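Local coordinates for hypothetical protein MG027 (Mycoplasma genitalium, PDB 1Q8C) that is of unknown function but has the all-helical fold of NusB proteins, which bind RNA in transcription antitermination, at residues A[13-16]-A[17-21]; A[101-104]-A[105-109]; A[118-121]-A[122-126]. One frame throughout, in Å; residues are numbered along the deposited sequence.

In the fold
Three short helical contacts follow one another along the chain: contact 1 at the start of helix 14-28, contact 2 in the first half of helix 100-116, and contact 3 at the start of helix 120-133. Their centres lie about 13 Å from each other, so they form a nearly equilateral triangle within the all-helical, NusB-like fold. Contact 2 is near the middle of the molecule, whereas contacts 1 and 3 lie further out. Val21 packs on Cys108 between contacts 1 and 2, Leu123 packs on the carbonyl oxygen of Ala109 between contacts 2 and 3, and Thr15 bonds Glu126 between contacts 1 and 3. The N-terminal helix and two consecutive later ones thus meet in pairs within one bundle.

Contact 1. Residues A[13-16]-A[17-21]; sequences TRTQ and RRIAV
Arg14 O accepts a bond from Arg18 N at 2.9 Å, with an N-H...O angle of 161°, and the aliphatic part of the Arg18 side chain passes the same oxygen, its CG 3.4 Å from Arg14 O. Beyond that point the Arg18 chain runs extended from CG to NE, which carries the guanidinium alongside the first turn of the helix, NH1 lying 3.4 Å from Arg14 CB in an oblique approach. Thr13 caps the start of helix 14-28: Thr13 OG1 accepts from Gln16 N at 3.1 Å and 162°, replacing the backbone acceptor that a first-turn N-H lacks. Threonine suits this place because its hydroxyl is close enough to the main chain to turn back onto it.

One residue further, Ile19 N bonds Thr15 O at 2.9 Å. The Ile19 side chain leans over the same carbonyl: CG1 stands beside the backbone N (chi1 -71°) and comes within 3.4 Å of Thr15 O. A looser methyl contact links Thr15 CG2 and Ile19 CD1. The branched Ile19 also faces Ile130 and His133 of helix 120-133, while the Thr15 hydroxyl is bonded to Glu126 of that helix.

Arg14 NH1 and Arg18 NH2 are 4.6 Å apart, like charges at a helix start whose dipole would also disfavour them. Each probably finds compensation: Arg18 NE in a salt bridge with Glu112, Arg14 in a cation-pi contact with Trp56. Acidic and aromatic neighbours on other helices therefore probably pay for gathering arginines here, and in return the guanidinium groups link helix 14-28 to helices 55-81 and 100-116.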
loop_
_atom_site.group_PDB
_atom_site.type_symbol
_atom_site.label_atom_id
_atom_site.label_comp_id
_atom_site.label_asym_id
_atom_site.label_seq_id
_atom_site.Cartn_x
_atom_site.Cartn_y
_atom_site.Cartn_z
ATOM N N THR A 13 -4.304 6.411 15.597
ATOM C CA THR A 13 -2.910 6.722 15.300
ATOM C C THR A 13 -2.760 6.670 13.785
ATOM O O THR A 13 -3.573 6.036 13.126
ATOM C CB THR A 13 -2.057 5.650 15.895
ATOM O OG1 THR A 13 -2.575 4.388 15.457
ATOM C CG2 THR A 13 -2.224 5.592 17.396
ATOM N N ARG A 14 -1.724 7.308 13.236
ATOM C CA ARG A 14 -1.456 7.233 11.799
ATOM C C ARG A 14 -1.301 5.769 11.339
ATOM O O ARG A 14 -1.701 5.414 10.232
ATOM C CB ARG A 14 -0.216 8.056 11.435
ATOM C CG ARG A 14 -0.504 9.539 11.199
ATOM C CD ARG A 14 -0.696 9.816 9.754
ATOM N NE ARG A 14 -1.098 11.180 9.448
ATOM C CZ ARG A 14 -0.270 12.127 9.019
ATOM N NH1 ARG A 14 1.023 11.867 8.873
ATOM N NH2 ARG A 14 -0.742 13.331 8.725
ATOM N N THR A 15 -0.723 4.926 12.194
ATOM C CA THR A 15 -0.568 3.501 11.893
ATOM C C THR A 15 -1.917 2.815 11.701
ATOM O O THR A 15 -2.112 2.107 10.711
ATOM C CB THR A 15 0.229 2.767 12.992
ATOM O OG1 THR A 15 1.530 3.343 13.125
ATOM C CG2 THR A 15 0.498 1.318 12.588
ATOM N N GLN A 16 -2.840 3.024 12.638
ATOM C CA GLN A 16 -4.193 2.474 12.521
ATOM C C GLN A 16 -4.891 2.930 11.223
ATOM O O GLN A 16 -5.580 2.153 10.581
ATOM C CB GLN A 16 -5.022 2.858 13.745
ATOM C CG GLN A 16 -4.535 2.141 15.001
ATOM C CD GLN A 16 -5.299 2.517 16.225
ATOM O OE1 GLN A 16 -5.937 1.660 16.850
ATOM N NE2 GLN A 16 -5.236 3.791 16.598
ATOM N N ARG A 17 -4.681 4.186 10.837
ATOM C CA ARG A 17 -5.260 4.747 9.613
ATOM C C ARG A 17 -4.686 4.118 8.357
ATOM O O ARG A 17 -5.393 3.898 7.385
ATOM C CB ARG A 17 -4.981 6.234 9.550
ATOM C CG ARG A 17 -5.113 6.881 10.855
ATOM C CD ARG A 17 -5.703 8.190 10.784
ATOM N NE ARG A 17 -7.112 8.043 10.539
ATOM C CZ ARG A 17 -8.036 8.818 11.064
ATOM N NH1 ARG A 17 -7.690 9.797 11.864
ATOM N NH2 ARG A 17 -9.300 8.634 10.744
ATOM N N ARG A 18 -3.386 3.870 8.380
ATOM C CA ARG A 18 -2.732 3.112 7.338
ATOM C C ARG A 18 -3.306 1.693 7.245
ATOM O O ARG A 18 -3.591 1.218 6.156
ATOM C CB ARG A 18 -1.225 3.089 7.604
ATOM C CG ARG A 18 -0.508 4.383 7.260
ATOM C CD ARG A 18 1.002 4.303 7.434
ATOM N NE ARG A 18 1.627 5.605 7.219
ATOM C CZ ARG A 18 1.985 6.468 8.175
ATOM N NH1 ARG A 18 1.846 6.173 9.462
ATOM N NH2 ARG A 18 2.492 7.649 7.822
ATOM N N ILE A 19 -3.500 1.020 8.373
ATOM C CA ILE A 19 -4.082 -0.339 8.380
ATOM C C ILE A 19 -5.459 -0.347 7.701
ATOM O O ILE A 19 -5.763 -1.232 6.904
ATOM C CB ILE A 19 -4.118 -0.925 9.825
ATOM C CG1 ILE A 19 -2.688 -1.253 10.302
ATOM C CG2 ILE A 19 -4.967 -2.169 9.886
ATOM C CD1 ILE A 19 -2.537 -1.580 11.807
ATOM N N ALA A 20 -6.271 0.677 7.972
ATOM C CA ALA A 20 -7.581 0.808 7.340
ATOM C C ALA A 20 -7.512 0.898 5.805
ATOM O O ALA A 20 -8.359 0.351 5.112
ATOM C CB ALA A 20 -8.348 2.015 7.925
ATOM N N VAL A 21 -6.505 1.569 5.266
ATOM C CA VAL A 21 -6.342 1.663 3.820
ATOM C C VAL A 21 -5.890 0.309 3.264
ATOM O O VAL A 21 -6.430 -0.200 2.273
ATOM C CB VAL A 21 -5.363 2.783 3.491
ATOM C CG1 VAL A 21 -5.190 2.922 2.003
ATOM C CG2 VAL A 21 -5.890 4.114 4.081
#

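Contact 2. Residues A[101-104]-A[105-109]; sequences LTTA and VVLCA
This is a buried helical contact, one turn laid on the next within helix 100-116, its centre about 3 Å from the centre of the chain. Thr103 and Leu107 carry it. Their side chains run alongside each other in the same direction, with Thr103 CG2 3.7 Å from Leu107 CD1, and beneath them Leu107 N bonds Thr103 O at 2.8 Å and 169°. With Thr103 OG1 beside the backbone N (chi1 -61°), the methyl is left anti to that nitrogen, and OG1 is hydrogen-bonded to Asp99 O.

The valines follow a common pattern: Val105 CG2 rests 3.4 Å from Leu101 O, and Val106 CG2 lies 3.3 Å from Thr102 O, each next to the carbonyl that accepts its own backbone N-H. Their branched side chains then meet other helices, Val105 packing on Val22 and Ile130, and Val106 on Ile75. Ala104 is small enough to let Ile25 and Phe26 of helix 14-28 come close. Its carbonyl accepts from Cys108 N at 3.1 Å, in a more bent bond of 136°.

With backbone groups paired along the helix and the Thr103 hydroxyl bonded to Asp99 O, this segment can present largely apolar surface to three neighbouring helices.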
loop_
_atom_site.group_PDB
_atom_site.type_symbol
_atom_site.label_atom_id
_atom_site.label_comp_id
_atom_site.label_asym_id
_atom_site.label_seq_id
_atom_site.Cartn_x
_atom_site.Cartn_y
_atom_site.Cartn_z
ATOM N N LEU A 101 -2.006 -9.747 0.437
ATOM C CA LEU A 101 -1.928 -8.848 1.576
ATOM C C LEU A 101 -0.630 -8.072 1.499
ATOM O O LEU A 101 -0.632 -6.873 1.685
ATOM C CB LEU A 101 -2.025 -9.604 2.903
ATOM C CG LEU A 101 -1.932 -8.822 4.221
ATOM C CD1 LEU A 101 -2.915 -7.666 4.276
ATOM C CD2 LEU A 101 -2.209 -9.783 5.361
ATOM N N THR A 102 0.474 -8.747 1.199
ATOM C CA THR A 102 1.769 -8.071 1.086
ATOM C C THR A 102 1.741 -7.092 -0.068
ATOM O O THR A 102 2.342 -6.025 0.014
ATOM C CB THR A 102 2.933 -9.056 0.866
ATOM O OG1 THR A 102 2.818 -9.661 -0.431
ATOM C CG2 THR A 102 2.892 -10.208 1.865
ATOM N N THR A 103 1.031 -7.445 -1.134
ATOM C CA THR A 103 0.830 -6.524 -2.251
ATOM C C THR A 103 0.034 -5.293 -1.778
ATOM O O THR A 103 0.386 -4.177 -2.099
ATOM C CB THR A 103 0.103 -7.211 -3.454
ATOM O OG1 THR A 103 0.881 -8.304 -3.961
ATOM C CG2 THR A 103 0.005 -6.270 -4.643
ATOM N N ALA A 104 -1.023 -5.501 -0.995
ATOM C CA ALA A 104 -1.884 -4.399 -0.546
ATOM C C ALA A 104 -1.099 -3.434 0.336
ATOM O O ALA A 104 -1.298 -2.221 0.281
ATOM C CB ALA A 104 -3.110 -4.952 0.207
ATOM N N VAL A 105 -0.206 -3.997 1.153
ATOM C CA VAL A 105 0.706 -3.209 1.969
ATOM C C VAL A 105 1.666 -2.387 1.089
ATOM O O VAL A 105 1.895 -1.212 1.357
ATOM C CB VAL A 105 1.549 -4.090 2.905
ATOM C CG1 VAL A 105 2.675 -3.254 3.546
ATOM C CG2 VAL A 105 0.673 -4.752 3.958
ATOM N N VAL A 106 2.224 -2.997 0.046
ATOM C CA VAL A 106 3.142 -2.281 -0.843
ATOM C C VAL A 106 2.388 -1.193 -1.650
ATOM O O VAL A 106 2.880 -0.094 -1.809
ATOM C CB VAL A 106 3.887 -3.219 -1.817
ATOM C CG1 VAL A 106 4.668 -2.396 -2.847
ATOM C CG2 VAL A 106 4.859 -4.137 -1.063
ATOM N N LEU A 107 1.210 -1.496 -2.165
ATOM C CA LEU A 107 0.446 -0.482 -2.902
ATOM C C LEU A 107 0.044 0.694 -2.026
ATOM O O LEU A 107 -0.117 1.804 -2.524
ATOM C CB LEU A 107 -0.801 -1.099 -3.521
ATOM C CG LEU A 107 -0.467 -2.019 -4.689
ATOM C CD1 LEU A 107 -1.637 -2.929 -4.977
ATOM C CD2 LEU A 107 -0.099 -1.193 -5.900
ATOM N N CYS A 108 -0.120 0.468 -0.727
ATOM C CA CYS A 108 -0.513 1.558 0.167
ATOM C C CYS A 108 0.646 2.532 0.314
ATOM O O CYS A 108 0.449 3.738 0.284
ATOM C CB CYS A 108 -0.996 1.026 1.526
ATOM S SG CYS A 108 -1.454 2.298 2.766
ATOM N N ALA A 109 1.857 1.988 0.447
ATOM C CA ALA A 109 3.088 2.764 0.578
ATOM C C ALA A 109 3.376 3.634 -0.654
ATOM O O ALA A 109 3.808 4.794 -0.531
ATOM C CB ALA A 109 4.272 1.812 0.831
#

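Contact 3. Residues A[118-121]-A[122-126]; sequences TDKP and LLISE
Leu123 reaches back over the start of its helix to Thr118. Its CB lies 3.6 Å from Lys120 O. Its CG, placed beside the backbone N by a chi1 of -73°, sits 3.4 Å from Asp119 O, the carbonyl to which Leu123 N also donates. At the fork, CD1 comes to 3.4 Å from Thr118 O, while CD2 lies against Thr118 CB at 3.8 Å. The two side chains cross at a slant, and Thr118 CG2 touches Leu123 CG and also Leu122 CD2.

Asp119 occupies the N-cap position of helix 120-133, so Thr118 and Leu123 stand at the two places joined in a hydrophobic staple, here with a threonine methyl as one arm. Threonine serves twice, since its hydroxyl bonds Glu112 of the preceding helix. The Asp119 side chain makes no capping bond; OD1 accepts instead from the adjacent Lys120 N at 2.7 Å, met from above the carboxylate plane at a bent 136°. Pro121 fits the first turn well, having no N-H that would need an acceptor.

Elsewhere on the helix, Lys120 CG and Ile124 CD1 meet at 3.8 Å, the two chains heading in a common direction; the lysine offers its aliphatic stem there, and NZ makes a weak bond to Ala145 O. Ser125 folds its hydroxyl back, OG donating to Leu122 O at 3.0 Å from above the carbonyl plane. Glu126 N reaches that oxygen from the same face, so two donors hold Leu122 O.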
loop_
_atom_site.group_PDB
_atom_site.type_symbol
_atom_site.label_atom_id
_atom_site.label_comp_id
_atom_site.label_asym_id
_atom_site.label_seq_id
_atom_site.Cartn_x
_atom_site.Cartn_y
_atom_site.Cartn_z
ATOM N N THR A 118 5.364 11.153 1.939
ATOM C CA THR A 118 5.954 10.638 3.155
ATOM C C THR A 118 7.360 10.142 2.835
ATOM O O THR A 118 7.554 9.583 1.772
ATOM C CB THR A 118 5.115 9.472 3.667
ATOM O OG1 THR A 118 3.785 9.920 3.926
ATOM C CG2 THR A 118 5.631 8.997 5.006
ATOM N N ASP A 119 8.333 10.319 3.734
ATOM C CA ASP A 119 9.695 9.890 3.421
ATOM C C ASP A 119 9.849 8.372 3.476
ATOM O O ASP A 119 9.126 7.678 4.178
ATOM C CB ASP A 119 10.737 10.561 4.326
ATOM C CG ASP A 119 12.139 10.641 3.673
ATOM O OD1 ASP A 119 12.341 10.103 2.551
ATOM O OD2 ASP A 119 13.101 11.229 4.218
ATOM N N LYS A 120 10.813 7.872 2.712
ATOM C CA LYS A 120 11.073 6.443 2.609
ATOM C C LYS A 120 11.264 5.684 3.938
ATOM O O LYS A 120 10.647 4.636 4.124
ATOM C CB LYS A 120 12.271 6.200 1.695
ATOM C CG LYS A 120 12.387 4.756 1.226
ATOM C CD LYS A 120 13.435 4.589 0.113
ATOM C CE LYS A 120 14.720 3.997 0.615
ATOM N NZ LYS A 120 15.828 4.052 -0.400
ATOM N N PRO A 121 12.103 6.172 4.857
ATOM C CA PRO A 121 12.332 5.435 6.113
ATOM C C PRO A 121 11.043 5.231 6.917
ATOM O O PRO A 121 10.804 4.137 7.407
ATOM C CB PRO A 121 13.337 6.316 6.865
ATOM C CG PRO A 121 13.973 7.190 5.784
ATOM C CD PRO A 121 12.865 7.438 4.823
ATOM N N LEU A 122 10.222 6.276 7.024
ATOM C CA LEU A 122 8.966 6.185 7.767
ATOM C C LEU A 122 8.012 5.170 7.130
ATOM O O LEU A 122 7.392 4.393 7.849
ATOM C CB LEU A 122 8.267 7.557 7.884
ATOM C CG LEU A 122 6.937 7.574 8.653
ATOM C CD1 LEU A 122 7.143 7.019 10.025
ATOM C CD2 LEU A 122 6.354 8.973 8.771
ATOM N N LEU A 123 7.909 5.189 5.797
ATOM C CA LEU A 123 7.030 4.296 5.033
ATOM C C LEU A 123 7.421 2.832 5.230
ATOM O O LEU A 123 6.567 1.976 5.498
ATOM C CB LEU A 123 7.078 4.641 3.531
ATOM C CG LEU A 123 6.377 5.922 3.066
ATOM C CD1 LEU A 123 6.753 6.300 1.675
ATOM C CD2 LEU A 123 4.902 5.741 3.132
ATOM N N ILE A 124 8.710 2.543 5.110
ATOM C CA ILE A 124 9.191 1.180 5.287
ATOM C C ILE A 124 8.951 0.688 6.716
ATOM O O ILE A 124 8.375 -0.375 6.907
ATOM C CB ILE A 124 10.695 1.036 4.868
ATOM C CG1 ILE A 124 10.829 1.142 3.339
ATOM C CG2 ILE A 124 11.281 -0.303 5.368
ATOM C CD1 ILE A 124 12.268 1.311 2.846
ATOM N N SER A 125 9.357 1.440 7.725
ATOM C CA SER A 125 9.181 0.949 9.093
ATOM C C SER A 125 7.715 0.675 9.322
ATOM O O SER A 125 7.330 -0.407 9.757
ATOM C CB SER A 125 9.699 1.940 10.121
ATOM O OG SER A 125 8.923 3.104 10.101
ATOM N N GLU A 126 6.885 1.646 8.951
ATOM C CA GLU A 126 5.449 1.505 9.091
ATOM C C GLU A 126 4.923 0.270 8.363
ATOM O O GLU A 126 4.052 -0.412 8.850
ATOM C CB GLU A 126 4.727 2.735 8.552
ATOM C CG GLU A 126 3.718 3.279 9.527
ATOM C CD GLU A 126 4.381 4.106 10.567
ATOM O OE1 GLU A 126 5.227 4.920 10.161
ATOM O OE2 GLU A 126 4.094 3.934 11.768
#